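Local coordinates for protein UlvanLyase-PL25 (Pseudoalteromonas sp. PLSV, PDB 5UAS) that degrades ulvan, the sulfated cell-wall polysaccharide of green seaweeds, as a zinc-containing polysaccharide lyase with a beta-propeller fold, at residues S220-A225 and D238-W243; H259-M264 and T304-T309. All coordinates share one frame; numbering follows the deposited sequence.

After the earlier strands, the chain runs along strand 217-227, turns, and comes back along strand 232-243; contact 1 (220-225 with 238-243) closes that short hairpin. The chain then continues through the zinc ligand His-254 into strand 258-267, the next neighbour in the same sheet, where contact 2 opens, and passes helix 287-293 before strand 303-311 closes it. The two loops therefore follow in series, neither enclosing nor crossing the other. Contact 1 is pairing within a sheet, while contact 2 ties that sheet to the first strand of the next one. They touch at several points, among them Asp-238 OD2 to Thr-304 OG1 and Tyr-239 O to His-259 N, both probable hydrogen bonds.

Contact 1. Residues S220-A225 and D238-W243; sequences SWYAWA and DYHVCW. With ZN (zinc ion), chain E; BDP (beta-D-glucopyranuronic acid), chain C.
Tyr-222 and Asp-238 pair through both backbone bonds: Tyr-222 N reaches Asp-238 O at 3.1 Å, and Asp-238 N returns to Tyr-222 O by a shorter but more bent bond. Tyr-222 CB sits 3.3 Å from Asp-238 OD1, of a carboxylate whose OD2 salt-bridges Arg-258 and bonds to Thr-304; CD1 and CE1 then run past the CB of His-240, which lies at the ring edge, 3.7 Å from CE1. With CG anti to the carbonyl carbon (chi1 -65°), the side chain runs alongside that of His-240, the rings tilted 57° to each other, and OH ends 2.6 Å from O6A of the bound glucuronate, to which it donates a hydrogen bond. A phenylalanine here would probably keep the packing on His-240 but leave that carboxylate oxygen without its tyrosine donor. The two strands form an antiparallel beta hairpin of the propeller, one face of which carries this substrate-binding tyrosine and two ligands of a probably structural zinc ion, His-240 NE2 and Cys-242 SG; His-184 and His-254 complete the site. The imidazole is held from several directions: Ser-220 OG meets its edge in plane, 3.3 Å from CD2, while ND1 is hydrogen-bonded to Glu-257 O. That serine hydroxyl is itself bonded to His-184 O, the backbone of one zinc ligand, while it touches the ring of another. In the backbone, His-240 N makes a nearly straight 2.7 Å bond to Ser-220 O, approaching above the carbonyl plane; the return bond from Ser-220 N is weak. On the reverse face, Tyr-239 turns its edge to the six-membered ring of Trp-221 in a T-shaped pair, planes at 72°, with Tyr-239 CD1 3.8 Å from Trp-221 CH2, and its OH bonds to Asp-219.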
loop_
_atom_site.group_PDB
_atom_site.type_symbol
_atom_site.label_atom_id
_atom_site.label_comp_id
_atom_site.label_asym_id
_atom_site.label_seq_id
_atom_site.Cartn_x
_atom_site.Cartn_y
_atom_site.Cartn_z
ATOM N N SER A 220 -1.546 -12.174 -13.775
ATOM C CA SER A 220 -1.859 -10.905 -13.129
ATOM C C SER A 220 -1.064 -10.810 -11.837
ATOM O O SER A 220 -0.666 -11.823 -11.255
ATOM C CB SER A 220 -3.375 -10.802 -12.869
ATOM O OG SER A 220 -3.771 -9.547 -12.349
ATOM N N TRP A 221 -0.874 -9.578 -11.361
ATOM C CA TRP A 221 0.086 -9.361 -10.279
ATOM C C TRP A 221 -0.379 -8.291 -9.316
ATOM O O TRP A 221 -1.146 -7.393 -9.667
ATOM C CB TRP A 221 1.450 -8.913 -10.806
ATOM C CG TRP A 221 2.059 -9.830 -11.790
ATOM C CD1 TRP A 221 2.030 -9.698 -13.157
ATOM C CD2 TRP A 221 2.848 -10.998 -11.519
ATOM N NE1 TRP A 221 2.729 -10.715 -13.743
ATOM C CE2 TRP A 221 3.235 -11.535 -12.767
ATOM C CE3 TRP A 221 3.250 -11.652 -10.349
ATOM C CZ2 TRP A 221 4.023 -12.702 -12.884
ATOM C CZ3 TRP A 221 4.016 -12.798 -10.455
ATOM C CH2 TRP A 221 4.405 -13.320 -11.724
ATOM N N TYR A 222 0.185 -8.347 -8.116
ATOM C CA TYR A 222 0.075 -7.242 -7.167
ATOM C C TYR A 222 1.451 -7.027 -6.548
ATOM O O TYR A 222 1.990 -7.936 -5.925
ATOM C CB TYR A 222 -0.988 -7.535 -6.083
ATOM C CG TYR A 222 -2.400 -7.629 -6.620
ATOM C CD1 TYR A 222 -2.931 -8.839 -7.018
ATOM C CD2 TYR A 222 -3.221 -6.504 -6.688
ATOM C CE1 TYR A 222 -4.238 -8.932 -7.516
ATOM C CE2 TYR A 222 -4.531 -6.592 -7.179
ATOM C CZ TYR A 222 -5.027 -7.808 -7.596
ATOM O OH TYR A 222 -6.314 -7.939 -8.094
ATOM N N ALA A 223 1.991 -5.818 -6.676
ATOM C CA ALA A 223 3.331 -5.496 -6.200
ATOM C C ALA A 223 3.275 -4.440 -5.098
ATOM O O ALA A 223 2.333 -3.655 -5.008
ATOM C CB ALA A 223 4.198 -4.984 -7.366
ATOM N N TRP A 224 4.312 -4.434 -4.263
ATOM C CA TRP A 224 4.574 -3.391 -3.287
ATOM C C TRP A 224 6.022 -2.983 -3.504
ATOM O O TRP A 224 6.929 -3.820 -3.377
ATOM C CB TRP A 224 4.363 -3.916 -1.855
ATOM C CG TRP A 224 4.270 -2.849 -0.762
ATOM C CD1 TRP A 224 3.128 -2.267 -0.267
ATOM C CD2 TRP A 224 5.361 -2.252 -0.051
ATOM N NE1 TRP A 224 3.450 -1.362 0.703
ATOM C CE2 TRP A 224 4.815 -1.324 0.859
ATOM C CE3 TRP A 224 6.746 -2.421 -0.095
ATOM C CZ2 TRP A 224 5.596 -0.591 1.715
ATOM C CZ3 TRP A 224 7.531 -1.670 0.764
ATOM C CH2 TRP A 224 6.951 -0.774 1.664
ATOM N N ALA A 225 6.243 -1.724 -3.861
ATOM C CA ALA A 225 7.586 -1.211 -4.067
ATOM C C ALA A 225 7.945 -0.248 -2.947
ATOM O O ALA A 225 7.114 0.568 -2.532
ATOM C CB ALA A 225 7.691 -0.518 -5.433
ATOM N N ASP A 238 2.730 -10.682 -5.183
ATOM C CA ASP A 238 2.117 -11.995 -5.307
ATOM C C ASP A 238 1.445 -12.107 -6.671
ATOM O O ASP A 238 1.323 -11.129 -7.415
ATOM C CB ASP A 238 1.159 -12.339 -4.128
ATOM C CG ASP A 238 -0.039 -11.408 -3.988
ATOM O OD1 ASP A 238 0.042 -10.241 -4.406
ATOM O OD2 ASP A 238 -1.061 -11.867 -3.392
ATOM N N TYR A 239 1.074 -13.337 -7.024
ATOM C CA TYR A 239 0.527 -13.643 -8.336
ATOM C C TYR A 239 -0.981 -13.847 -8.257
ATOM O O TYR A 239 -1.475 -14.555 -7.381
ATOM C CB TYR A 239 1.188 -14.910 -8.904
ATOM C CG TYR A 239 0.600 -15.388 -10.211
ATOM C CD1 TYR A 239 0.927 -14.765 -11.407
ATOM C CD2 TYR A 239 -0.271 -16.481 -10.244
ATOM C CE1 TYR A 239 0.389 -15.210 -12.602
ATOM C CE2 TYR A 239 -0.801 -16.939 -11.440
ATOM C CZ TYR A 239 -0.470 -16.296 -12.609
ATOM O OH TYR A 239 -1.012 -16.755 -13.795
ATOM N N HIS A 240 -1.708 -13.265 -9.209
ATOM C CA HIS A 240 -3.155 -13.409 -9.299
ATOM C C HIS A 240 -3.480 -14.320 -10.480
ATOM O O HIS A 240 -3.119 -14.020 -11.627
ATOM C CB HIS A 240 -3.816 -12.033 -9.453
ATOM C CG HIS A 240 -5.273 -12.073 -9.827
ATOM N ND1 HIS A 240 -6.190 -12.874 -9.178
ATOM C CD2 HIS A 240 -5.975 -11.374 -10.757
ATOM C CE1 HIS A 240 -7.390 -12.687 -9.710
ATOM N NE2 HIS A 240 -7.286 -11.780 -10.668
ATOM N N VAL A 241 -4.136 -15.444 -10.198
ATOM C CA VAL A 241 -4.668 -16.304 -11.249
ATOM C C VAL A 241 -5.971 -15.660 -11.707
ATOM O O VAL A 241 -7.003 -15.776 -11.038
ATOM C CB VAL A 241 -4.888 -17.742 -10.766
ATOM C CG1 VAL A 241 -5.183 -18.655 -11.950
ATOM C CG2 VAL A 241 -3.689 -18.235 -9.955
ATOM N N CYS A 242 -5.927 -14.959 -12.840
ATOM C CA CYS A 242 -7.079 -14.178 -13.288
ATOM C C CYS A 242 -7.908 -15.037 -14.241
ATOM O O CYS A 242 -7.725 -15.020 -15.462
ATOM C CB CYS A 242 -6.632 -12.868 -13.929
ATOM S SG CYS A 242 -7.981 -11.659 -14.100
ATOM N N TRP A 243 -8.849 -15.781 -13.662
ATOM C CA TRP A 243 -9.629 -16.760 -14.413
ATOM C C TRP A 243 -10.611 -16.080 -15.357
ATOM O O TRP A 243 -11.261 -15.088 -15.005
ATOM C CB TRP A 243 -10.414 -17.678 -13.466
ATOM C CG TRP A 243 -9.594 -18.665 -12.701
ATOM C CD1 TRP A 243 -9.243 -18.601 -11.376
ATOM C CD2 TRP A 243 -9.018 -19.875 -13.210
ATOM N NE1 TRP A 243 -8.484 -19.700 -11.037
ATOM C CE2 TRP A 243 -8.327 -20.492 -12.145
ATOM C CE3 TRP A 243 -9.014 -20.499 -14.465
ATOM C CZ2 TRP A 243 -7.659 -21.712 -12.294
ATOM C CZ3 TRP A 243 -8.334 -21.709 -14.610
ATOM C CH2 TRP A 243 -7.665 -22.294 -13.536
HETATM ZN ZN ZN E . -8.639 -11.098 -12.054
HETATM C C1 BDP C . -11.635 -5.293 -7.654
HETATM C C2 BDP C . -11.666 -6.346 -6.523
HETATM C C3 BDP C . -10.262 -6.836 -6.362
HETATM C C4 BDP C . -9.305 -5.735 -6.093
HETATM C C5 BDP C . -9.380 -4.704 -7.149
HETATM C C6 BDP C . -8.454 -4.857 -8.403
HETATM O O2 BDP C . -12.172 -5.734 -5.330
HETATM O O3 BDP C . -9.851 -7.700 -7.435
HETATM O O4 BDP C . -9.225 -5.146 -4.780
HETATM O O5 BDP C . -10.653 -4.239 -7.459
HETATM O O6A BDP C . -7.460 -5.591 -8.372
HETATM O O6B BDP C . -8.705 -4.196 -9.425
#

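Contact 2. Residues H259-M264 and T304-T309; sequences HDVYFM and TFNGST. With 83Y (3-O-sulfo-alpha-L-rhamnopyranose), chain B.
Two strands from successive sheets of the beta-propeller approach here, 259-264 and 304-309, running in roughly the same direction with 21° between them and 6.9 Å between their axes at the closest point. Thr-304 touches first: its CG2 methyl packs 3.5 Å from Asp-260 N, while OG1 lies against the backbone of His-259. Because OG1 sits between the backbone N and the carbonyl carbon (chi1 52°), the hydroxyl and methyl both face strand 259-264, yet the 3.2 Å approach of His-259 N to Thr-304 OG1 has too poor an angle for a hydrogen bond; that N pairs with Tyr-239 O, and OG1 is bonded to Asp-238 OD2. Further along, Val-261 CG2 and Asn-306 OD1 come within 4.1 Å, the two side chains crossing at about a right angle. Gly-307 and Ser-308 then form a classic beta bulge opposite Ala-320. Beyond it, Thr-309 OG1 approaches the edge of the Phe-263 ring, 3.6 Å from CE2, while this hydroxyl is hydrogen-bonded to His-318 O. Phe-305 points away from strand 259-264 and turns its own ring edge to the sulfated rhamnose, CE1 lying 3.3 Å from the sugar's O2. The contact is thus sparse packing, with the threonine hydroxyls satisfied by outside partners, whereas Asp-260 O is buried without a polar partner, probably at some energetic cost.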
loop_
_atom_site.group_PDB
_atom_site.type_symbol
_atom_site.label_atom_id
_atom_site.label_comp_id
_atom_site.label_asym_id
_atom_site.label_seq_id
_atom_site.Cartn_x
_atom_site.Cartn_y
_atom_site.Cartn_z
ATOM N N HIS A 259 -1.630 -16.317 -5.231
ATOM C CA HIS A 259 -0.741 -17.216 -4.508
ATOM C C HIS A 259 0.676 -16.672 -4.484
ATOM O O HIS A 259 1.076 -15.875 -5.342
ATOM C CB HIS A 259 -0.663 -18.624 -5.114
ATOM C CG HIS A 259 -1.991 -19.289 -5.296
ATOM N ND1 HIS A 259 -2.708 -19.830 -4.247
ATOM C CD2 HIS A 259 -2.716 -19.523 -6.414
ATOM C CE1 HIS A 259 -3.830 -20.352 -4.715
ATOM N NE2 HIS A 259 -3.851 -20.191 -6.028
ATOM N N ASP A 260 1.440 -17.181 -3.508
ATOM C CA ASP A 260 2.900 -17.112 -3.433
ATOM C C ASP A 260 3.417 -15.705 -3.186
ATOM O O ASP A 260 2.641 -14.739 -3.153
ATOM C CB ASP A 260 3.524 -17.679 -4.720
ATOM C CG ASP A 260 3.113 -19.121 -4.991
ATOM O OD1 ASP A 260 2.830 -19.877 -4.033
ATOM O OD2 ASP A 260 3.087 -19.491 -6.171
ATOM N N VAL A 261 4.725 -15.551 -2.994
ATOM C CA VAL A 261 5.278 -14.199 -2.916
ATOM C C VAL A 261 6.674 -14.212 -3.522
ATOM O O VAL A 261 7.419 -15.185 -3.370
ATOM C CB VAL A 261 5.230 -13.645 -1.462
ATOM C CG1 VAL A 261 6.097 -14.450 -0.477
ATOM C CG2 VAL A 261 5.564 -12.143 -1.436
ATOM N N TYR A 262 7.014 -13.124 -4.221
ATOM C CA TYR A 262 8.247 -12.977 -4.998
ATOM C C TYR A 262 8.982 -11.723 -4.551
ATOM O O TYR A 262 8.401 -10.855 -3.902
ATOM C CB TYR A 262 7.960 -12.853 -6.501
ATOM C CG TYR A 262 7.101 -13.936 -7.111
ATOM C CD1 TYR A 262 5.736 -13.966 -6.876
ATOM C CD2 TYR A 262 7.640 -14.893 -7.974
ATOM C CE1 TYR A 262 4.930 -14.941 -7.444
ATOM C CE2 TYR A 262 6.843 -15.871 -8.540
ATOM C CZ TYR A 262 5.486 -15.887 -8.281
ATOM O OH TYR A 262 4.688 -16.861 -8.858
ATOM N N PHE A 263 10.252 -11.604 -4.951
ATOM C CA PHE A 263 11.057 -10.433 -4.608
ATOM C C PHE A 263 12.027 -10.108 -5.734
ATOM O O PHE A 263 12.636 -11.015 -6.305
ATOM C CB PHE A 263 11.850 -10.674 -3.311
ATOM C CG PHE A 263 12.771 -9.540 -2.947
ATOM C CD1 PHE A 263 14.082 -9.507 -3.403
ATOM C CD2 PHE A 263 12.331 -8.516 -2.108
ATOM C CE1 PHE A 263 14.913 -8.455 -3.084
ATOM C CE2 PHE A 263 13.176 -7.460 -1.772
ATOM C CZ PHE A 263 14.469 -7.444 -2.237
ATOM N N MET A 264 12.182 -8.816 -6.045
ATOM C CA MET A 264 13.297 -8.388 -6.878
ATOM C C MET A 264 13.667 -6.947 -6.559
ATOM O O MET A 264 12.963 -6.242 -5.824
ATOM C CB MET A 264 12.983 -8.543 -8.362
ATOM C CG MET A 264 11.771 -7.721 -8.820
ATOM S SD MET A 264 11.219 -8.442 -10.384
ATOM C CE MET A 264 9.883 -7.294 -10.855
ATOM N N THR A 304 -3.347 -15.565 -1.148
ATOM C CA THR A 304 -2.507 -14.523 -0.575
ATOM C C THR A 304 -3.148 -13.151 -0.719
ATOM O O THR A 304 -4.046 -12.932 -1.537
ATOM C CB THR A 304 -1.129 -14.515 -1.247
ATOM O OG1 THR A 304 -1.303 -14.465 -2.673
ATOM C CG2 THR A 304 -0.381 -15.776 -0.870
ATOM N N PHE A 305 -2.659 -12.226 0.103
ATOM C CA PHE A 305 -2.926 -10.810 -0.052
ATOM C C PHE A 305 -1.620 -10.128 0.306
ATOM O O PHE A 305 -1.094 -10.350 1.398
ATOM C CB PHE A 305 -4.090 -10.345 0.854
ATOM C CG PHE A 305 -4.469 -8.918 0.654
ATOM C CD1 PHE A 305 -5.289 -8.563 -0.406
ATOM C CD2 PHE A 305 -4.025 -7.934 1.532
ATOM C CE1 PHE A 305 -5.620 -7.249 -0.643
ATOM C CE2 PHE A 305 -4.374 -6.602 1.329
ATOM C CZ PHE A 305 -5.208 -6.265 0.248
ATOM N N ASN A 306 -1.071 -9.358 -0.624
ATOM C CA ASN A 306 0.311 -8.905 -0.467
ATOM C C ASN A 306 0.452 -7.949 0.719
ATOM O O ASN A 306 -0.494 -7.261 1.121
ATOM C CB ASN A 306 0.815 -8.237 -1.758
ATOM C CG ASN A 306 2.333 -8.160 -1.816
ATOM O OD1 ASN A 306 3.013 -8.958 -1.175
ATOM N ND2 ASN A 306 2.865 -7.171 -2.546
ATOM N N GLY A 307 1.659 -7.917 1.279
ATOM C CA GLY A 307 2.022 -7.003 2.344
ATOM C C GLY A 307 3.063 -5.990 1.897
ATOM O O GLY A 307 2.772 -5.149 1.046
ATOM N N SER A 308 4.273 -6.063 2.444
ATOM C CA SER A 308 5.303 -5.051 2.190
ATOM C C SER A 308 6.662 -5.738 2.317
ATOM O O SER A 308 6.741 -6.915 2.679
ATOM C CB SER A 308 5.154 -3.892 3.186
ATOM O OG SER A 308 5.324 -4.368 4.514
ATOM N N THR A 309 7.745 -5.018 2.037
ATOM C CA THR A 309 9.062 -5.630 2.159
ATOM C C THR A 309 10.040 -4.561 2.615
ATOM O O THR A 309 9.907 -3.384 2.254
ATOM C CB THR A 309 9.513 -6.296 0.824
ATOM O OG1 THR A 309 10.862 -6.803 0.948
ATOM C CG2 THR A 309 9.443 -5.287 -0.347
HETATM C C1 83Y B . -8.141 -5.501 -3.921
HETATM C C2 83Y B . -8.040 -4.366 -2.916
HETATM C C3 83Y B . -9.319 -4.266 -2.064
HETATM C C4 83Y B . -9.725 -5.606 -1.440
HETATM C C5 83Y B . -9.702 -6.695 -2.495
HETATM C C6 83Y B . -9.896 -8.064 -1.841
HETATM O O1S 83Y B . -9.063 -1.081 -0.063
HETATM O O2 83Y B . -6.921 -4.588 -2.096
HETATM O O2S 83Y B . -11.198 -2.080 -0.890
HETATM O O3 83Y B . -9.093 -3.305 -1.053
HETATM O O3S 83Y B . -9.480 -1.310 -2.400
HETATM O O5 83Y B . -8.495 -6.710 -3.263
HETATM S S 83Y B . -9.748 -1.891 -1.085
HETATM O O4 83Y B . -11.080 -5.541 -0.946
#